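Local coordinates for vestitone reductase (Medicago sativa, PDB 2P4H), which catalyses the NADPH-dependent, stereospecific reduction of (3R)-vestitone, the penultimate step in making the defence compound medicarpin in alfalfa, at residues G103-G106 with I107-A110; S15-I18 with K19-E23; K205-V208 with L209-G212. One frame throughout, in Å; residues are numbered along the deposited sequence.

Contact 1 (G103-G106 with I107-A110); sequences GALG and ILKA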
# COMPACT_ATOMS: atom_id res chain seq x y z
N GLY A 103 12.26 -1.36 11.97
CA GLY A 103 10.81 -1.31 11.89
C GLY A 103 10.25 -2.29 10.87
O GLY A 103 9.17 -2.85 11.05
N ALA A 104 11.00 -2.50 9.79
CA ALA A 104 10.57 -3.43 8.76
C ALA A 104 10.75 -4.86 9.24
O ALA A 104 9.91 -5.72 8.97
CB ALA A 104 11.38 -3.21 7.49
N LEU A 105 11.83 -5.11 9.98
CA LEU A 105 12.15 -6.45 10.45
C LEU A 105 11.61 -6.90 11.80
O LEU A 105 11.57 -8.10 12.06
CB LEU A 105 13.67 -6.64 10.47
CG LEU A 105 14.42 -6.50 9.15
CD1 LEU A 105 15.90 -6.75 9.38
CD2 LEU A 105 13.87 -7.47 8.12
N GLY A 106 11.20 -5.97 12.65
CA GLY A 106 10.70 -6.33 13.97
C GLY A 106 9.75 -7.51 14.03
O GLY A 106 10.05 -8.55 14.64
N ILE A 107 8.59 -7.37 13.40
CA ILE A 107 7.61 -8.43 13.42
C ILE A 107 8.05 -9.64 12.58
O ILE A 107 7.62 -10.76 12.83
CB ILE A 107 6.22 -7.90 12.99
CG1 ILE A 107 5.16 -8.99 13.18
CG2 ILE A 107 6.28 -7.38 11.55
CD1 ILE A 107 3.74 -8.49 13.02
N LEU A 108 8.92 -9.42 11.60
CA LEU A 108 9.40 -10.53 10.79
C LEU A 108 10.33 -11.41 11.64
O LEU A 108 10.29 -12.64 11.56
CB LEU A 108 10.15 -10.01 9.55
CG LEU A 108 10.72 -11.05 8.58
CD1 LEU A 108 9.61 -11.95 8.04
CD2 LEU A 108 11.42 -10.33 7.44
N LYS A 109 11.15 -10.78 12.48
CA LYS A 109 12.05 -11.53 13.36
C LYS A 109 11.21 -12.35 14.33
O LYS A 109 11.56 -13.49 14.66
CB LYS A 109 12.96 -10.57 14.13
CG LYS A 109 14.04 -9.93 13.28
CD LYS A 109 14.80 -8.87 14.07
CE LYS A 109 15.90 -8.23 13.24
NZ LYS A 109 16.59 -7.15 13.99
N ALA A 110 10.10 -11.78 14.79
CA ALA A 110 9.22 -12.47 15.72
C ALA A 110 8.62 -13.72 15.08
O ALA A 110 8.29 -14.69 15.76
CB ALA A 110 8.10 -11.54 16.17
O HOH W 1 8.17 -4.55 13.04
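Leu105 O receives the amide of Lys109 in a short bond, Lys109 N to Leu105 O being 2.7 Å, with an N-H...O angle of 160° and the donor almost in line with the carbonyl. This i to i+4 bond carries helix 95-111 across a kink: the helix belongs to the Rossmann-type domain and links strands 77-80 and 119-125 of the parallel sheet in sequence. At the kink the amides of Ile107 and Leu108 make no i to i+4 bond. A water mends the first of these breaks. It accepts from Ile107 N at 2.9 Å and donates to Gly103 O at 2.8 Å, so that it stands inserted where a direct Ile107 N to Gly103 O bond would be. Beyond the kink the regular pattern is already back, since Ala110 N reaches Gly106 O at 3.2 Å, a longer link with its donor tilted from the carbonyl plane.

Leu105 packs against residues three and four places on. One methyl of each leucine does the touching between Leu105 and Leu108, CD2 against CD2 at 3.8 Å, and both residues also rest on Phe174 of helix 158-177. Ile107 turns to the sheet instead, where it meets Phe120, Ile78 and His80. With its CG opposite the carbonyl carbon (chi1 -72°) and every later torsion extended, Lys109 reaches back across Leu105 of the preceding turn. Its CG lies 3.3 Å from Leu105 O, flanking the acceptor that its own amide uses. Farther out along this straight chain, Lys109 CE comes to 3.9 Å from Leu105 CB.

Contact 2 (S15-I18 with K19-E23); sequences SWII and KSLLE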
# COMPACT_ATOMS: atom_id res chain seq x y z
N SER A 15 -6.45 -0.50 7.87
CA SER A 15 -7.85 -0.58 8.28
C SER A 15 -8.72 -1.20 7.19
O SER A 15 -9.65 -1.94 7.49
CB SER A 15 -8.38 0.80 8.68
OG SER A 15 -8.32 1.74 7.63
N TRP A 16 -8.42 -0.91 5.92
CA TRP A 16 -9.22 -1.50 4.85
C TRP A 16 -8.99 -3.00 4.80
O TRP A 16 -9.92 -3.78 4.58
CB TRP A 16 -8.90 -0.88 3.49
CG TRP A 16 -9.90 -1.30 2.47
CD1 TRP A 16 -9.81 -2.36 1.61
CD2 TRP A 16 -11.22 -0.77 2.31
NE1 TRP A 16 -11.00 -2.52 0.93
CE2 TRP A 16 -11.88 -1.56 1.35
CE3 TRP A 16 -11.91 0.30 2.90
CZ2 TRP A 16 -13.20 -1.31 0.95
CZ3 TRP A 16 -13.22 0.54 2.52
CH2 TRP A 16 -13.85 -0.26 1.55
N ILE A 17 -7.75 -3.42 5.01
CA ILE A 17 -7.42 -4.84 5.01
C ILE A 17 -8.12 -5.55 6.17
O ILE A 17 -8.57 -6.69 6.02
CB ILE A 17 -5.88 -5.04 5.07
CG1 ILE A 17 -5.29 -4.73 3.69
CG2 ILE A 17 -5.55 -6.47 5.49
CD1 ILE A 17 -3.78 -4.87 3.61
N ILE A 18 -8.22 -4.89 7.33
CA ILE A 18 -8.91 -5.50 8.47
C ILE A 18 -10.38 -5.69 8.10
O ILE A 18 -10.97 -6.75 8.35
CB ILE A 18 -8.80 -4.62 9.73
CG1 ILE A 18 -7.36 -4.67 10.26
CG2 ILE A 18 -9.79 -5.08 10.79
CD1 ILE A 18 -7.11 -3.80 11.46
N LYS A 19 -10.97 -4.67 7.49
CA LYS A 19 -12.37 -4.72 7.05
C LYS A 19 -12.55 -5.92 6.12
O LYS A 19 -13.47 -6.73 6.29
CB LYS A 19 -12.72 -3.42 6.32
CG LYS A 19 -14.08 -3.40 5.65
CD LYS A 19 -14.29 -2.07 4.94
CE LYS A 19 -15.61 -2.02 4.18
NZ LYS A 19 -15.66 -2.97 3.04
N SER A 20 -11.67 -6.03 5.14
CA SER A 20 -11.70 -7.11 4.16
C SER A 20 -11.54 -8.49 4.78
O SER A 20 -12.27 -9.43 4.44
CB SER A 20 -10.60 -6.89 3.12
OG SER A 20 -10.47 -7.99 2.24
N LEU A 21 -10.58 -8.63 5.69
CA LEU A 21 -10.35 -9.91 6.34
C LEU A 21 -11.59 -10.37 7.11
O LEU A 21 -11.97 -11.54 7.04
CB LEU A 21 -9.16 -9.81 7.29
CG LEU A 21 -7.78 -9.82 6.63
CD1 LEU A 21 -6.71 -9.40 7.63
CD2 LEU A 21 -7.49 -11.22 6.08
N LEU A 22 -12.21 -9.45 7.83
CA LEU A 22 -13.39 -9.79 8.60
C LEU A 22 -14.54 -10.20 7.68
O LEU A 22 -15.29 -11.13 7.99
CB LEU A 22 -13.80 -8.61 9.49
CG LEU A 22 -12.83 -8.28 10.64
CD1 LEU A 22 -13.26 -7.00 11.32
CD2 LEU A 22 -12.79 -9.43 11.64
N GLU A 23 -14.68 -9.50 6.56
CA GLU A 23 -15.75 -9.82 5.61
C GLU A 23 -15.54 -11.19 4.98
O GLU A 23 -16.50 -11.86 4.61
CB GLU A 23 -15.80 -8.77 4.49
CG GLU A 23 -15.97 -7.34 4.96
CD GLU A 23 -15.96 -6.36 3.81
OE1 GLU A 23 -15.20 -6.58 2.84
OE2 GLU A 23 -16.71 -5.36 3.87
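Lys19 lays its aliphatic chain over one face of the Trp16 indole, three residues back on helix 12-23. This is the helix of the first beta-alpha-beta unit of the Rossmann fold, whose first turn overlaps the glycine-rich segment predicted to bind NADP(+). The two side chains run alongside each other in the same direction. Lys19 CD forms a CH-pi contact 3.8 Å from the centroid of the six-membered ring and 14° off its normal, while Lys19 NZ lies 3.6 Å from Trp16 CH2, farther along the benzo ring. Trp16 has CG opposite its backbone N (chi1 -169°), which swings the indole forward along the helix to meet the lysine.

Both polar ends are held. The last lysine torsion bends (chi4 -66°) and takes the ammonium to Glu23, in a salt bridge of 2.7 Å from Lys19 NZ to Glu23 OE2 that approaches the oxygen from above the carboxylate plane. Trp16 NE1 bonds to Asp228 OD1, at the start of helix 227-239, which, with the lysine over one face, should restrict the rotation of the ring.

Ile18 serves the other flank, facing the sheet. Its CG2 packs 4.0 Å from Leu22 CD1, the two chains side by side, and both residues press on Val28 of strand 27-31. Ile18 also touches the GxGxxG segment, at Gly9, joining the helix to the predicted dinucleotide turn. Beneath these side chains the regular i to i+4 ladder continues, with Leu22 N donating to Ile18 O at 3.0 Å.

Contact 3 (K205-V208 with L209-G212); sequences KALV and LVLG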
# COMPACT_ATOMS: atom_id res chain seq x y z
N LYS A 205 -4.02 13.17 -3.59
CA LYS A 205 -3.21 13.40 -4.78
C LYS A 205 -3.89 12.88 -6.05
O LYS A 205 -3.85 13.54 -7.09
CB LYS A 205 -1.84 12.74 -4.62
CG LYS A 205 -0.98 13.39 -3.54
CD LYS A 205 0.37 12.73 -3.42
CE LYS A 205 1.22 13.42 -2.37
NZ LYS A 205 1.30 14.89 -2.61
N ALA A 206 -4.50 11.71 -5.96
CA ALA A 206 -5.18 11.12 -7.11
C ALA A 206 -6.38 11.95 -7.56
O ALA A 206 -6.76 11.92 -8.74
CB ALA A 206 -5.63 9.70 -6.78
N LEU A 207 -6.98 12.69 -6.63
CA LEU A 207 -8.15 13.51 -6.94
C LEU A 207 -7.82 14.98 -7.14
O LEU A 207 -8.68 15.85 -7.00
CB LEU A 207 -9.20 13.36 -5.83
CG LEU A 207 -9.80 11.97 -5.65
CD1 LEU A 207 -10.92 12.03 -4.62
CD2 LEU A 207 -10.34 11.46 -6.98
N VAL A 208 -6.57 15.27 -7.47
CA VAL A 208 -6.13 16.65 -7.67
C VAL A 208 -7.02 17.44 -8.65
O VAL A 208 -7.24 18.63 -8.46
CB VAL A 208 -4.65 16.69 -8.13
CG1 VAL A 208 -4.48 15.98 -9.47
CG2 VAL A 208 -4.18 18.14 -8.23
N LEU A 209 -7.53 16.78 -9.69
CA LEU A 209 -8.37 17.49 -10.66
C LEU A 209 -9.75 17.89 -10.12
O LEU A 209 -10.37 18.81 -10.66
CB LEU A 209 -8.52 16.67 -11.94
CG LEU A 209 -7.26 16.44 -12.78
CD1 LEU A 209 -7.65 15.74 -14.08
CD2 LEU A 209 -6.57 17.77 -13.09
N VAL A 210 -10.22 17.22 -9.08
CA VAL A 210 -11.53 17.57 -8.51
C VAL A 210 -11.44 18.17 -7.12
O VAL A 210 -12.38 18.82 -6.66
CB VAL A 210 -12.48 16.35 -8.45
CG1 VAL A 210 -12.76 15.84 -9.86
CG2 VAL A 210 -11.87 15.26 -7.59
N LEU A 211 -10.31 17.96 -6.44
CA LEU A 211 -10.10 18.46 -5.08
C LEU A 211 -9.11 19.61 -5.01
O LEU A 211 -9.21 20.47 -4.13
CB LEU A 211 -9.58 17.34 -4.17
CG LEU A 211 -10.57 16.30 -3.64
CD1 LEU A 211 -9.81 15.18 -2.94
CD2 LEU A 211 -11.52 16.98 -2.67
N GLY A 212 -8.15 19.63 -5.93
CA GLY A 212 -7.16 20.68 -5.91
C GLY A 212 -7.21 21.64 -7.08
O GLY A 212 -8.15 21.62 -7.88
O HOH W 2 -7.65 13.92 -10.32
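Leu207 meets both Val210 and Leu211 where the chain passes from helix 201-206 into the short helix 208-211. Its CB is pressed by Leu211 CD1 at 3.5 Å, tighter than usual for two carbons, and Val210 CG2 comes to the same CB at 3.7 Å. A methyl branch of Leu207 adds to this, its CD1 3.7 Å from Leu211 CD1. Val210 places CG2 between its own backbone N and carbonyl carbon (chi1 -63° for CG1), which aims that methyl back at Leu207.

The backbone sets these side chains in place. Leu207 leaves helical geometry and occupies the N-cap position, and its carbonyl is gripped by two amides. Leu211 N donates to Leu207 O at 2.7 Å nearly head-on, whereas Val210 N approaches the same oxygen at 2.9 Å from well above the carbonyl plane. Gly212 N closes the turn on Val208 O at 2.9 Å. At the junction a water accepts from Leu209 N and donates to Ala206 O, joining the end of one helix to the first turn of the next.

Farther out, Leu207 sits against Phe309, Ile313 and Cys316 of helix 305-319, Leu209 against Ile256 and Met259 of helix 256-266, and Leu211 touches the terminal Leu322. These side chains make apolar contacts outward, while the backbone polar groups described are met by amides and a water. The doubly bonded Leu207 O, serving an i+3 and an i+4 amide together, implies a tight turn of mixed 3-10 and alpha character.

Overall arrangement
Contacts 1 and 2 lie in helices of the Rossmann-type domain, each packed against its parallel sheet, with centres 22 Å apart. Both are largely buried. Contact 3 is partly buried and lies among helices 256-266 and 305-319, on the opposite side of the chain's centre from contact 1, their centres 35 Å apart. Contact 2 alone adds a ring face and a salt bridge to an unbroken helical ladder. In contacts 1 and 3 water spans a break in the backbone pattern, within one helix in 103-110 and between two helices in 205-212. None of the three touches another, but contacts 1 and 2 both pack on strand 77-80.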